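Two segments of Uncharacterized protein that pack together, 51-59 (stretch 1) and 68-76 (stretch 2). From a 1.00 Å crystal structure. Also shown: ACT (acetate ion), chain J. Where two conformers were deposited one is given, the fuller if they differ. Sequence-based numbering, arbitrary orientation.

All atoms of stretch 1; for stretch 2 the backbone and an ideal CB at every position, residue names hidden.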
ATOM      1  N   ASP A  51      -6.648   9.672  -8.190  1.00  6.66           N
ATOM      2  CA  ASP A  51      -6.087   9.385  -9.502  0.50  7.03           C
ATOM      3  C   ASP A  51      -4.583   9.174  -9.419  1.00  6.69           C
ATOM      4  O   ASP A  51      -4.013   8.292 -10.085  1.00  8.58           O
ATOM      5  CB  ASP A  51      -6.498  10.456 -10.483  0.50  8.35           C
ATOM      6  CG  ASP A  51      -6.114  10.122 -11.898  0.50  9.78           C
ATOM      7  OD1 ASP A  51      -6.410   9.015 -12.362  0.50 10.89           O
ATOM      8  OD2 ASP A  51      -5.427  10.946 -12.514  0.50 17.04           O
ATOM      9  N   ILE A  52      -3.909   9.945  -8.566  1.00  6.32           N
ATOM     10  CA  ILE A  52      -2.460   9.770  -8.378  1.00  6.44           C
ATOM     11  C   ILE A  52      -2.134   8.401  -7.749  1.00  5.94           C
ATOM     12  O   ILE A  52      -1.348   7.613  -8.284  1.00  6.64           O
ATOM     13  CB  ILE A  52      -1.857  10.919  -7.559  1.00  6.84           C
ATOM     14  CG1 ILE A  52      -1.889  12.213  -8.384  1.00  7.82           C
ATOM     15  CG2 ILE A  52      -0.445  10.578  -7.103  1.00  7.34           C
ATOM     16  CD1 ILE A  52      -1.648  13.479  -7.602  1.00  8.96           C
ATOM     17  N   ILE A  53      -2.749   8.108  -6.596  1.00  5.67           N
ATOM     18  CA  ILE A  53      -2.322   6.904  -5.866  1.00  5.74           C
ATOM     19  C   ILE A  53      -2.778   5.631  -6.566  1.00  5.23           C
ATOM     20  O   ILE A  53      -2.168   4.576  -6.401  1.00  5.59           O
ATOM     21  CB  ILE A  53      -2.747   6.908  -4.382  1.00  6.60           C
ATOM     22  CG1 ILE A  53      -4.247   6.696  -4.203  1.00  7.22           C
ATOM     23  CG2 ILE A  53      -2.184   8.143  -3.698  1.00  7.91           C
ATOM     24  CD1 ILE A  53      -4.705   6.581  -2.757  1.00  8.66           C
ATOM     25  N   HIS A  54      -3.843   5.717  -7.387  1.00  5.50           N
ATOM     26  CA  HIS A  54      -4.233   4.551  -8.150  1.00  5.61           C
ATOM     27  C   HIS A  54      -3.171   4.118  -9.162  1.00  5.37           C
ATOM     28  O   HIS A  54      -3.160   2.954  -9.578  1.00  5.93           O
ATOM     29  CB  HIS A  54      -5.561   4.770  -8.861  1.00  6.02           C
ATOM     30  CG  HIS A  54      -6.721   4.831  -7.939  1.00  6.42           C
ATOM     31  ND1 HIS A  54      -7.912   5.386  -8.345  1.00  7.31           N
ATOM     32  CD2 HIS A  54      -6.922   4.374  -6.684  1.00  7.14           C
ATOM     33  CE1 HIS A  54      -8.803   5.278  -7.384  1.00  7.93           C
ATOM     34  NE2 HIS A  54      -8.242   4.676  -6.362  1.00  7.38           N
ATOM     35  N   GLY A  55      -2.289   5.044  -9.547  1.00  5.72           N
ATOM     36  CA  GLY A  55      -1.152   4.701 -10.383  1.00  6.09           C
ATOM     37  C   GLY A  55      -0.018   3.998  -9.662  1.00  5.97           C
ATOM     38  O   GLY A  55       0.960   3.604 -10.310  1.00  7.48           O
ATOM     39  N   PHE A  56      -0.106   3.843  -8.347  1.00  5.23           N
ATOM     40  CA  PHE A  56       0.978   3.240  -7.568  1.00  5.49           C
ATOM     41  C   PHE A  56       0.809   1.725  -7.538  1.00  5.32           C
ATOM     42  O   PHE A  56      -0.260   1.206  -7.212  1.00  5.97           O
ATOM     43  CB  PHE A  56       0.984   3.767  -6.129  1.00  5.59           C
ATOM     44  CG  PHE A  56       1.313   5.225  -5.950  1.00  5.76           C
ATOM     45  CD1 PHE A  56       1.531   6.094  -6.995  1.00  6.27           C
ATOM     46  CD2 PHE A  56       1.432   5.731  -4.660  1.00  7.45           C
ATOM     47  CE1 PHE A  56       1.831   7.424  -6.764  1.00  6.88           C
ATOM     48  CE2 PHE A  56       1.764   7.047  -4.443  1.00  7.83           C
ATOM     49  CZ  PHE A  56       1.983   7.905  -5.494  1.00  7.32           C
ATOM     50  N   ASN A  57       1.890   1.009  -7.864  1.00  5.33           N
ATOM     51  CA  ASN A  57       1.837  -0.447  -7.860  1.00  5.62           C
ATOM     52  C   ASN A  57       3.213  -1.011  -7.486  1.00  5.65           C
ATOM     53  O   ASN A  57       4.241  -0.325  -7.578  1.00  6.76           O
ATOM     54  CB  ASN A  57       1.286  -0.988  -9.198  1.00  6.30           C
ATOM     55  CG  ASN A  57       2.100  -0.590 -10.397  1.00  6.47           C
ATOM     56  OD1 ASN A  57       3.099  -1.216 -10.710  1.00 12.01           O
ATOM     57  ND2 ASN A  57       1.717   0.466 -11.055  1.00  7.46           N
ATOM     58  N   ILE A  58       3.186  -2.263  -7.059  1.00  5.55           N
ATOM     59  CA  ILE A  58       4.377  -2.969  -6.621  1.00  5.95           C
ATOM     60  C   ILE A  58       4.241  -4.433  -6.986  1.00  5.62           C
ATOM     61  O   ILE A  58       3.160  -5.004  -6.910  1.00  6.41           O
ATOM     62  CB  ILE A  58       4.602  -2.751  -5.079  1.00  6.02           C
ATOM     63  CG1 ILE A  58       5.952  -3.319  -4.601  1.00  6.75           C
ATOM     64  CG2 ILE A  58       3.441  -3.278  -4.263  1.00  7.26           C
ATOM     65  CD1 ILE A  58       6.342  -2.824  -3.223  1.00  7.55           C
ATOM     66  N   THR A  59       5.367  -5.046  -7.370  1.00  5.31           N
ATOM     67  CA  THR A  59       5.421  -6.452  -7.707  1.00  5.91           C
ATOM     68  C   THR A  59       6.551  -7.091  -6.894  1.00  5.90           C
ATOM     69  O   THR A  59       7.724  -6.755  -7.065  1.00  6.43           O
ATOM     70  CB  THR A  59       5.641  -6.653  -9.210  1.00  6.88           C
ATOM     71  OG1 THR A  59       4.584  -5.998  -9.925  1.00  7.90           O
ATOM     72  CG2 THR A  59       5.653  -8.110  -9.580  1.00  8.46           C
ATOM     73  N   UNK A  68       8.498  -1.465  -8.301  1.00  6.78           N
ATOM     74  CA  UNK A  68       7.170  -0.834  -8.334  1.00  6.56           C
ATOM     75  C   UNK A  68       7.257   0.482  -9.039  1.00  6.17           C
ATOM     76  O   UNK A  68       8.332   0.914  -9.503  1.00  7.87           O
ATOM     77  CB  UNK A  68       6.604  -0.640  -6.926  1.00  6.56           C
ATOM     78  N   UNK A  69       6.121   1.165  -9.124  1.00  5.74           N
ATOM     79  CA  UNK A  69       6.006   2.416  -9.863  1.00  5.84           C
ATOM     80  C   UNK A  69       5.170   3.397  -9.074  1.00  5.70           C
ATOM     81  O   UNK A  69       4.053   3.062  -8.686  1.00  6.59           O
ATOM     82  CB  UNK A  69       5.397   2.184 -11.248  1.00  5.84           C
ATOM     83  N   UNK A  70       5.727   4.592  -8.836  1.00  5.83           N
ATOM     84  CA  UNK A  70       5.019   5.673  -8.149  1.00  6.37           C
ATOM     85  C   UNK A  70       5.292   6.977  -8.921  1.00  6.70           C
ATOM     86  O   UNK A  70       5.720   6.924 -10.083  1.00  7.82           O
ATOM     87  CB  UNK A  70       5.460   5.787  -6.688  1.00  6.37           C
ATOM     88  N   UNK A  71       5.015   8.152  -8.365  1.00  6.58           N
ATOM     89  CA  UNK A  71       5.246   9.343  -9.151  1.00  6.95           C
ATOM     90  C   UNK A  71       6.731   9.440  -9.485  1.00  6.76           C
ATOM     91  O   UNK A  71       7.600   9.137  -8.667  1.00  6.98           O
ATOM     92  CB  UNK A  71       4.766  10.590  -8.406  1.00  6.95           C
ATOM     93  N   UNK A  72       7.019   9.873 -10.716  1.00  7.57           N
ATOM     94  CA  UNK A  72       8.395  10.092 -11.189  1.00  8.28           C
ATOM     95  C   UNK A  72       9.236   8.875 -11.474  1.00  9.91           C
ATOM     96  O   UNK A  72      10.367   9.025 -11.935  1.00 14.80           O
ATOM     97  CB  UNK A  72       9.143  10.933 -10.152  1.00  8.28           C
ATOM     98  N   UNK A  73       8.754   7.703 -11.236  1.00 10.14           N
ATOM     99  CA  UNK A  73       9.571   6.542 -11.581  1.00 11.83           C
ATOM    100  C   UNK A  73       9.416   5.363 -10.639  1.00  7.84           C
ATOM    101  O   UNK A  73       8.494   5.208  -9.823  1.00  8.96           O
ATOM    102  CB  UNK A  73      11.045   6.952 -11.622  1.00 11.83           C
ATOM    103  N   UNK A  74      10.408   4.525 -10.715  0.80  7.42           N
ATOM    104  CA  UNK A  74      10.347   3.257 -10.044  0.80  7.28           C
ATOM    105  C   UNK A  74      10.920   3.287  -8.639  0.80  6.44           C
ATOM    106  O   UNK A  74      11.833   4.039  -8.294  0.80  7.50           O
ATOM    107  CB  UNK A  74      11.081   2.205 -10.878  0.80  7.28           C
ATOM    108  N   UNK A  75      10.363   2.352  -7.857  1.00  7.00           N
ATOM    109  CA  UNK A  75      10.939   1.933  -6.576  1.00  6.82           C
ATOM    110  C   UNK A  75      11.540   0.560  -6.774  1.00  6.31           C
ATOM    111  O   UNK A  75      11.063  -0.235  -7.585  1.00  6.72           O
ATOM    112  CB  UNK A  75       9.896   1.923  -5.457  1.00  6.82           C
ATOM    113  N   UNK A  76      12.586   0.255  -5.998  1.00  6.17           N
ATOM    114  CA  UNK A  76      13.184  -1.058  -5.988  1.00  6.46           C
ATOM    115  C   UNK A  76      13.633  -1.380  -4.575  1.00  6.00           C
ATOM    116  O   UNK A  76      13.960  -0.479  -3.805  1.00  6.37           O
ATOM    117  CB  UNK A  76      14.353  -1.139  -6.972  1.00  6.46           C
TER
HETATM  118  C   ACT J 209      -9.109   7.006 -11.089  1.00 17.95           C
HETATM  119  O   ACT J 209      -9.182   7.374 -12.302  1.00 20.34           O
HETATM  120  OXT ACT J 209      -8.107   6.569 -10.733  1.00 13.94           O
HETATM  121  CH3 ACT J 209     -10.291   7.130 -10.155  1.00 18.82           C

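Position 68 sits opposite Ile-58 in a non-hydrogen-bonded antiparallel pair, and the two CA atoms, Ile-58 CA and 68 CA, are only 3.9 Å apart. An ideal CB here falls 2.5 Å from Asn-57 O, a clash, and 3.2 Å from Ile-58 CA, which is tight. With the strands this close, no side chain fits the backbone as it stands, so the rule is glycine. The deposited residue is Gly-68, and its bare CA lies 3.1 Å from Asn-57 O.

Position 69 is the hydrogen-bonded partner of Asn-57. Its backbone does the joining: Asn-57 N donates to 69 O at 3.1 Å, and 69 N donates to Asn-57 O at 2.9 Å, both at 159°. The carbonyl of 69 also receives a CA-H...O contact, Phe-56 CA to 69 O at 3.3 Å. CA-to-CB points to the sheet face that carries Asn-57, with the ideal CB 4.1 Å from Asn-57 ND2 and 4.8 Å from Gly-55 O. An amide and a carbonyl nearby favour a small or polar residue, such as serine, threonine or asparagine, though the register does not demand one. It is Ser-69, chi1 t. A water bridges the two stretches, donating to Gly-55 O at 2.6 Å and hydrogen-bonding Ser-69 OG at 2.8 Å, while Asn-57 ND2 makes a weak bond of 3.3 Å to the same Gly-55 O.

Position 70 points its CB sideways, yet the ideal CB is 4.0 Å from Phe-56 CD1, with the ring beneath it. An aliphatic residue, isoleucine, valine or leucine, could use that aromatic surface. The deposited Ile-70, chi1 p, sets its CB 3.9 Å from the Phe-56 ring centroid, 13° off the normal, a CH-pi contact over the face. Its CG2 lies 3.8 Å from Phe-56 CG, whereas the end of the side chain leads away.

Position 71 follows in a type II turn that begins at 70. Its CB also points sideways, 4.6 Å from Phe-56 CE1 and 5.4 Å from Ile-52 CG2. A long chain with an aliphatic stem could span both: glutamine, lysine, arginine or methionine. Gln-71 does so, with CG 3.8 Å from Phe-56 CE1 and CD 3.5 Å from Ile-52 CG2; OE1 is hydrogen-bonded elsewhere in the structure.

Position 72 is out of reach, and its positive phi of 73° in the turn suits asparagine or glycine; it is Asn-72. Position 73, at phi 146° and psi -161°, would jam a CB against the preceding carbonyl O, which calls for glycine by itself: Gly-73.

Position 74 points sideways and meets nothing of stretch 1, so many residues would do; it is Thr-74.

Position 75 points toward stretch 1, with no atom of it within 5.5 Å of the ideal CB. That gap suits a larger apolar residue, isoleucine, leucine or methionine. Ile-75 extends across it, its CD1 meeting Ile-58 CD1 at 4.2 Å.

Position 76 is out of reach and unconstrained by this contact; it is Glu-76.

Stretch 2 (68-76) GSIQNGTIE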
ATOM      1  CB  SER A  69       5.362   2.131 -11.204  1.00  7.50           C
ATOM      2  OG  SER A  69       5.359   3.293 -12.007  1.00  9.64           O
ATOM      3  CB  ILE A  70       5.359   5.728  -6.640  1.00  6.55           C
ATOM      4  CG1 ILE A  70       6.842   6.065  -6.391  1.00  6.35           C
ATOM      5  CG2 ILE A  70       5.002   4.420  -5.935  1.00  7.11           C
ATOM      6  CD1 ILE A  70       7.212   6.168  -4.913  1.00  7.16           C
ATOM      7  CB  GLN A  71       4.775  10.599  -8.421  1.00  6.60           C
ATOM      8  CG  GLN A  71       3.277  10.634  -8.206  1.00  7.25           C
ATOM      9  CD  GLN A  71       2.803  11.851  -7.429  1.00  7.64           C
ATOM     10  OE1 GLN A  71       2.909  11.883  -6.166  1.00  9.50           O
ATOM     11  NE2 GLN A  71       2.256  12.829  -8.095  1.00  8.62           N
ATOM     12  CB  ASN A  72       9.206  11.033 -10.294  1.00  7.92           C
ATOM     13  CG  ASN A  72       8.645  12.404 -10.232  1.00  7.74           C
ATOM     14  OD1 ASN A  72       8.229  12.952 -11.277  1.00  9.68           O
ATOM     15  ND2 ASN A  72       8.614  12.978  -9.054  1.00  8.07           N
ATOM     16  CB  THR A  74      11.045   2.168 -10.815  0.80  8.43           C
ATOM     17  OG1 THR A  74      12.418   2.509 -10.941  0.80  9.79           O
ATOM     18  CG2 THR A  74      10.398   1.973 -12.165  0.80 11.16           C
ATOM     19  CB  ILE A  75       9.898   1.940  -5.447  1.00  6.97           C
ATOM     20  CG1 ILE A  75       8.660   1.132  -5.808  1.00  7.85           C
ATOM     21  CG2 ILE A  75       9.553   3.353  -5.078  1.00  7.68           C
ATOM     22  CD1 ILE A  75       7.645   0.941  -4.692  1.00  8.93           C
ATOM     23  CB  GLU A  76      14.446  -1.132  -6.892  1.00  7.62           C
ATOM     24  CG  GLU A  76      14.186  -0.760  -8.343  1.00  8.80           C
ATOM     25  CD  GLU A  76      15.408  -0.770  -9.204  1.00 11.60           C
ATOM     26  OE1 GLU A  76      16.525  -0.792  -8.690  1.00 15.08           O
ATOM     27  OE2 GLU A  76      15.267  -0.704 -10.431  1.00 15.25           O
TER
HETATM   28  O   HOH W   1       3.029   4.785 -11.466  0.50 14.92           O
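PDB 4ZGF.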